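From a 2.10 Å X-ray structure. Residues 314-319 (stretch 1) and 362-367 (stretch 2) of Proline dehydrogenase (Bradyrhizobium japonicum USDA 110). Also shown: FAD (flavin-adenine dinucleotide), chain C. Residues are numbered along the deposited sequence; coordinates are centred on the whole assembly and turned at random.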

ATOM      1  N   GLN A 314     -32.273  17.450  28.597  1.00 23.32           N
ATOM      2  CA  GLN A 314     -31.578  16.485  27.749  1.00 20.69           C
ATOM      3  C   GLN A 314     -30.094  16.369  28.112  1.00 22.05           C
ATOM      4  O   GLN A 314     -29.310  17.301  27.910  1.00 20.17           O
ATOM      5  CB  GLN A 314     -31.714  16.882  26.278  1.00 15.43           C
ATOM      6  CG  GLN A 314     -33.151  17.001  25.772  1.00 11.75           C
ATOM      7  CD  GLN A 314     -33.309  18.130  24.761  1.00 20.57           C
ATOM      8  OE1 GLN A 314     -32.773  19.223  24.954  1.00 19.47           O
ATOM      9  NE2 GLN A 314     -34.042  17.871  23.682  1.00 12.36           N
ATOM     10  N   ALA A 315     -29.713  15.209  28.629  1.00 17.55           N
ATOM     11  CA  ALA A 315     -28.344  14.977  29.058  1.00 26.01           C
ATOM     12  C   ALA A 315     -27.362  14.871  27.892  1.00 22.01           C
ATOM     13  O   ALA A 315     -26.158  14.946  28.096  1.00 19.85           O
ATOM     14  CB  ALA A 315     -28.261  13.732  29.942  1.00 17.80           C
ATOM     15  N   TYR A 316     -27.860  14.688  26.671  1.00 19.47           N
ATOM     16  CA  TYR A 316     -26.934  14.615  25.544  1.00 21.89           C
ATOM     17  C   TYR A 316     -26.368  15.989  25.187  1.00 18.93           C
ATOM     18  O   TYR A 316     -25.460  16.100  24.373  1.00 25.80           O
ATOM     19  CB  TYR A 316     -27.517  13.860  24.333  1.00 22.03           C
ATOM     20  CG  TYR A 316     -28.556  14.570  23.472  1.00 15.52           C
ATOM     21  CD1 TYR A 316     -29.152  15.768  23.868  1.00  9.46           C
ATOM     22  CD2 TYR A 316     -28.968  13.999  22.267  1.00 16.41           C
ATOM     23  CE1 TYR A 316     -30.118  16.392  23.061  1.00 15.93           C
ATOM     24  CE2 TYR A 316     -29.928  14.603  21.463  1.00 18.10           C
ATOM     25  CZ  TYR A 316     -30.503  15.799  21.863  1.00 19.25           C
ATOM     26  OH  TYR A 316     -31.455  16.390  21.054  1.00 17.94           O
ATOM     27  N   GLN A 317     -26.894  17.027  25.834  1.00 17.30           N
ATOM     28  CA  GLN A 317     -26.373  18.383  25.651  1.00 19.82           C
ATOM     29  C   GLN A 317     -25.302  18.693  26.685  1.00 23.75           C
ATOM     30  O   GLN A 317     -25.442  18.361  27.862  1.00 29.91           O
ATOM     31  CB  GLN A 317     -27.487  19.422  25.761  1.00 22.62           C
ATOM     32  CG  GLN A 317     -28.542  19.344  24.675  1.00 16.00           C
ATOM     33  CD  GLN A 317     -29.175  20.696  24.406  1.00 18.80           C
ATOM     34  OE1 GLN A 317     -28.477  21.704  24.280  1.00 26.53           O
ATOM     35  NE2 GLN A 317     -30.498  20.725  24.302  1.00 20.90           N
ATOM     36  N   LYS A 318     -24.234  19.342  26.239  1.00 22.53           N
ATOM     37  CA  LYS A 318     -23.169  19.748  27.142  1.00 25.52           C
ATOM     38  C   LYS A 318     -23.683  20.725  28.202  1.00 24.26           C
ATOM     39  O   LYS A 318     -23.143  20.788  29.304  1.00 23.11           O
ATOM     40  CB  LYS A 318     -22.007  20.348  26.344  1.00 22.78           C
ATOM     41  CG  LYS A 318     -21.537  19.443  25.194  1.00 19.05           C
ATOM     42  CD  LYS A 318     -20.492  20.137  24.322  1.00 20.63           C
ATOM     43  CE  LYS A 318     -19.993  19.207  23.208  1.00 26.99           C
ATOM     44  NZ  LYS A 318     -19.198  19.942  22.164  1.00 28.31           N
ATOM     45  N   ARG A 319     -24.746  21.459  27.877  1.00 22.96           N
ATOM     46  CA  ARG A 319     -25.325  22.433  28.813  1.00 28.07           C
ATOM     47  C   ARG A 319     -26.218  21.805  29.886  1.00 24.64           C
ATOM     48  O   ARG A 319     -26.722  22.506  30.760  1.00 27.35           O
ATOM     49  CB  ARG A 319     -26.125  23.502  28.059  1.00 23.33           C
ATOM     50  CG  ARG A 319     -25.280  24.473  27.238  1.00 21.51           C
ATOM     51  CD  ARG A 319     -26.159  25.399  26.406  1.00 22.03           C
ATOM     52  NE  ARG A 319     -26.930  24.658  25.411  1.00 23.08           N
ATOM     53  CZ  ARG A 319     -27.858  25.194  24.625  1.00 23.82           C
ATOM     54  NH1 ARG A 319     -28.137  26.490  24.708  1.00 21.46           N
ATOM     55  NH2 ARG A 319     -28.508  24.431  23.754  1.00 20.17           N
ATOM     56  N   GLY A 362     -18.870  24.478  16.979  1.00 29.42           N
ATOM     57  CA  GLY A 362     -18.900  23.161  17.592  1.00 26.97           C
ATOM     58  C   GLY A 362     -20.320  22.635  17.720  1.00 28.70           C
ATOM     59  O   GLY A 362     -21.262  23.279  17.252  1.00 26.44           O
ATOM     60  N   TYR A 363     -20.465  21.469  18.352  1.00 17.44           N
ATOM     61  CA  TYR A 363     -21.763  20.822  18.551  1.00 16.78           C
ATOM     62  C   TYR A 363     -22.268  20.995  19.984  1.00 22.48           C
ATOM     63  O   TYR A 363     -21.501  20.848  20.935  1.00 21.76           O
ATOM     64  CB  TYR A 363     -21.663  19.328  18.225  1.00 11.30           C
ATOM     65  CG  TYR A 363     -21.202  19.052  16.814  1.00 21.41           C
ATOM     66  CD1 TYR A 363     -19.891  18.651  16.545  1.00 23.11           C
ATOM     67  CD2 TYR A 363     -22.069  19.215  15.741  1.00 23.96           C
ATOM     68  CE1 TYR A 363     -19.467  18.407  15.235  1.00 21.22           C
ATOM     69  CE2 TYR A 363     -21.658  18.974  14.440  1.00 21.08           C
ATOM     70  CZ  TYR A 363     -20.364  18.573  14.190  1.00 23.71           C
ATOM     71  OH  TYR A 363     -19.988  18.336  12.886  1.00 17.29           O
ATOM     72  N   PRO A 364     -23.567  21.304  20.144  1.00 26.26           N
ATOM     73  CA  PRO A 364     -24.151  21.473  21.482  1.00 20.07           C
ATOM     74  C   PRO A 364     -24.390  20.129  22.171  1.00 26.11           C
ATOM     75  O   PRO A 364     -24.671  20.081  23.373  1.00 18.91           O
ATOM     76  CB  PRO A 364     -25.487  22.167  21.199  1.00 20.66           C
ATOM     77  CG  PRO A 364     -25.841  21.766  19.798  1.00 20.56           C
ATOM     78  CD  PRO A 364     -24.535  21.583  19.065  1.00 23.67           C
ATOM     79  N   VAL A 365     -24.288  19.051  21.401  1.00 19.13           N
ATOM     80  CA  VAL A 365     -24.479  17.709  21.930  1.00 19.31           C
ATOM     81  C   VAL A 365     -23.161  16.962  21.874  1.00 21.33           C
ATOM     82  O   VAL A 365     -22.287  17.304  21.078  1.00 20.05           O
ATOM     83  CB  VAL A 365     -25.503  16.906  21.104  1.00 24.38           C
ATOM     84  CG1 VAL A 365     -26.925  17.407  21.356  1.00 20.57           C
ATOM     85  CG2 VAL A 365     -25.151  16.966  19.615  1.00 17.91           C
ATOM     86  N   PHE A 366     -23.015  15.948  22.722  1.00 23.53           N
ATOM     87  CA  PHE A 366     -21.876  15.047  22.609  1.00 25.01           C
ATOM     88  C   PHE A 366     -21.985  14.288  21.287  1.00 18.88           C
ATOM     89  O   PHE A 366     -23.079  14.158  20.730  1.00 21.76           O
ATOM     90  CB  PHE A 366     -21.823  14.091  23.806  1.00 17.97           C
ATOM     91  CG  PHE A 366     -21.732  14.800  25.140  1.00 18.55           C
ATOM     92  CD1 PHE A 366     -20.560  15.444  25.523  1.00 17.36           C
ATOM     93  CD2 PHE A 366     -22.814  14.830  25.999  1.00 15.15           C
ATOM     94  CE1 PHE A 366     -20.475  16.100  26.745  1.00 22.28           C
ATOM     95  CE2 PHE A 366     -22.740  15.490  27.215  1.00 23.94           C
ATOM     96  CZ  PHE A 366     -21.568  16.126  27.590  1.00 22.03           C
ATOM     97  N   THR A 367     -20.858  13.805  20.776  1.00 16.34           N
ATOM     98  CA  THR A 367     -20.866  13.084  19.507  1.00 14.33           C
ATOM     99  C   THR A 367     -20.503  11.615  19.660  1.00 19.14           C
ATOM    100  O   THR A 367     -20.562  10.857  18.692  1.00 21.96           O
ATOM    101  CB  THR A 367     -19.950  13.740  18.457  1.00 24.42           C
ATOM    102  OG1 THR A 367     -18.690  14.068  19.051  1.00 25.63           O
ATOM    103  CG2 THR A 367     -20.595  15.008  17.904  1.00 19.22           C
TER
HETATM  104  PA  FAD C2001     -30.109   4.491  24.675  1.00 18.91           P
HETATM  105  O1A FAD C2001     -30.024   3.380  23.480  1.00 21.34           O
HETATM  106  O2A FAD C2001     -29.320   4.117  25.849  1.00 25.24           O
HETATM  107  O5B FAD C2001     -29.538   5.904  24.110  1.00 22.31           O
HETATM  108  C5B FAD C2001     -30.070   6.395  22.913  1.00 24.04           C
HETATM  109  C4B FAD C2001     -29.634   7.852  22.711  1.00 20.13           C
HETATM  110  O4B FAD C2001     -28.203   8.268  23.058  1.00 18.48           O
HETATM  111  C3B FAD C2001     -30.221   8.814  21.871  1.00 19.76           C
HETATM  112  O3B FAD C2001     -31.633   8.933  21.856  1.00 17.71           O
HETATM  113  C2B FAD C2001     -29.333  10.023  22.022  1.00 19.79           C
HETATM  114  O2B FAD C2001     -29.804  11.068  22.851  1.00 18.92           O
HETATM  115  C1B FAD C2001     -27.992   9.483  22.370  1.00 19.68           C
HETATM  116  N9A FAD C2001     -27.064   9.208  21.288  1.00 23.84           N
HETATM  117  C8A FAD C2001     -27.186   8.276  20.262  1.00 22.43           C
HETATM  118  N7A FAD C2001     -26.046   8.339  19.507  1.00 17.56           N
HETATM  119  C5A FAD C2001     -25.207   9.323  20.081  1.00 18.78           C
HETATM  120  C6A FAD C2001     -23.845   9.839  19.706  1.00 19.68           C
HETATM  121  N6A FAD C2001     -23.144   9.308  18.543  1.00 21.45           N
HETATM  122  N1A FAD C2001     -23.267  10.773  20.430  1.00 22.84           N
HETATM  123  C2A FAD C2001     -23.916  11.296  21.566  1.00 18.24           C
HETATM  124  N3A FAD C2001     -25.225  10.802  21.924  1.00 24.31           N
HETATM  125  C4A FAD C2001     -25.826   9.826  21.169  1.00 20.28           C
HETATM  126  N1  FAD C2001     -35.991  13.559  24.421  1.00 17.50           N
HETATM  127  C2  FAD C2001     -35.961  14.910  24.171  1.00 14.53           C
HETATM  128  O2  FAD C2001     -34.960  15.434  23.383  1.00 20.11           O
HETATM  129  N3  FAD C2001     -36.998  15.756  24.693  1.00 23.87           N
HETATM  130  C4  FAD C2001     -38.011  15.223  25.440  1.00 19.21           C
HETATM  131  O4  FAD C2001     -38.984  16.058  26.005  1.00 21.37           O
HETATM  132  C4X FAD C2001     -38.041  13.811  25.707  1.00 17.76           C
HETATM  133  N5  FAD C2001     -39.139  13.214  26.529  1.00 17.46           N
HETATM  134  C5X FAD C2001     -39.155  11.819  26.776  1.00 22.61           C
HETATM  135  C6  FAD C2001     -40.240  11.234  27.578  1.00 20.96           C
HETATM  136  C7  FAD C2001     -40.251   9.843  27.826  1.00 21.13           C
HETATM  137  C7M FAD C2001     -41.390   9.246  28.638  1.00 18.23           C
HETATM  138  C8  FAD C2001     -39.174   8.977  27.290  1.00 25.68           C
HETATM  139  C8M FAD C2001     -39.163   7.460  27.540  1.00 22.32           C
HETATM  140  C9  FAD C2001     -38.139   9.541  26.524  1.00 21.59           C
HETATM  141  C9A FAD C2001     -38.125  10.989  26.252  1.00 22.86           C
HETATM  142  N10 FAD C2001     -37.050  11.584  25.453  1.00 20.92           N
HETATM  143  C10 FAD C2001     -37.043  13.007  25.205  1.00 17.95           C
HETATM  144  C1' FAD C2001     -35.850  10.798  25.023  1.00 19.82           C
HETATM  145  C2' FAD C2001     -35.926  10.143  23.620  1.00 19.73           C
HETATM  146  O2' FAD C2001     -37.273  10.122  23.162  1.00 17.38           O
HETATM  147  C3' FAD C2001     -35.291   8.744  23.685  1.00 20.59           C
HETATM  148  O3' FAD C2001     -36.198   7.827  24.287  1.00 21.57           O
HETATM  149  C4' FAD C2001     -33.940   8.722  24.485  1.00 25.15           C
HETATM  150  O4' FAD C2001     -33.010   9.706  24.190  1.00 20.49           O
HETATM  151  C5' FAD C2001     -33.298   7.308  24.502  1.00 22.17           C
HETATM  152  O5' FAD C2001     -32.435   7.107  25.611  1.00 29.89           O
HETATM  153  P   FAD C2001     -32.299   5.566  26.207  1.00 19.02           P
HETATM  154  O1P FAD C2001     -31.349   5.584  27.578  1.00 29.81           O
HETATM  155  O2P FAD C2001     -33.635   5.017  26.467  1.00 17.83           O
HETATM  156  O3P FAD C2001     -31.693   4.652  24.997  1.00 26.15           O
HETATM  157  O   HOH W   1     -19.489  17.325  20.593  1.00 27.98           O
HETATM  158  O   HOH W   2     -25.203  22.466  24.759  1.00 22.72           O

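The two stretches, neither of them a regular helix or strand, meet through a single beta bridge centred on Gln-317 and Val-365, whose CA atoms lie 4.2 Å apart. Two backbone hydrogen bonds make the bridge: Phe-366 N donates to Tyr-316 O at 3.0 Å, and Lys-318 N donates to Pro-364 O, also at 3.0 Å. The two residues at its centre come close enough for their CA-H groups to reach the same acceptors, with Val-365 CA 3.1 Å from Tyr-316 O and Gln-317 CA 3.3 Å from Pro-364 O. Each carbonyl thus receives an N-H and a polarised C-H together.

A type I turn from Gln-314 to Gln-317 leads into the bridge, closed by Gln-317 N donating to Gln-314 O (3.2 Å). The side chains of the same two residues are also joined, Gln-317 NE2 to Gln-314 OE1 at 2.8 Å, while Gln-314 NE2 donates to FAD O2 at 2.6 Å. Arg-319 NH2 in turn holds Gln-317 OE1 at 2.8 Å.

Two aromatic rings receive aliphatic groups over a face. Val-365 CG1 sits 3.7 Å from the centroid of the Tyr-316 ring, almost on its normal, an arrangement suited to a CH-pi contact. Lys-318 CG lies over the Phe-366 ring, 4.2 Å from its centroid, while Ala-315 O approaches the ring edge, 3.6 Å from Phe-366 CE2, where the ring hydrogens carry partial positive charge.

Beyond CG, the Lys-318 chain is extended, with chi2 to chi4 all t, and this carries its ammonium group to Tyr-363 O, to which NZ donates at 2.8 Å. Water 1 accepts from Lys-318 NZ (3.1 Å) and donates to Val-365 O (2.8 Å), adding a bridged link. Water 2 similarly connects Arg-319 NE (2.9 Å) to Pro-364 O (2.8 Å).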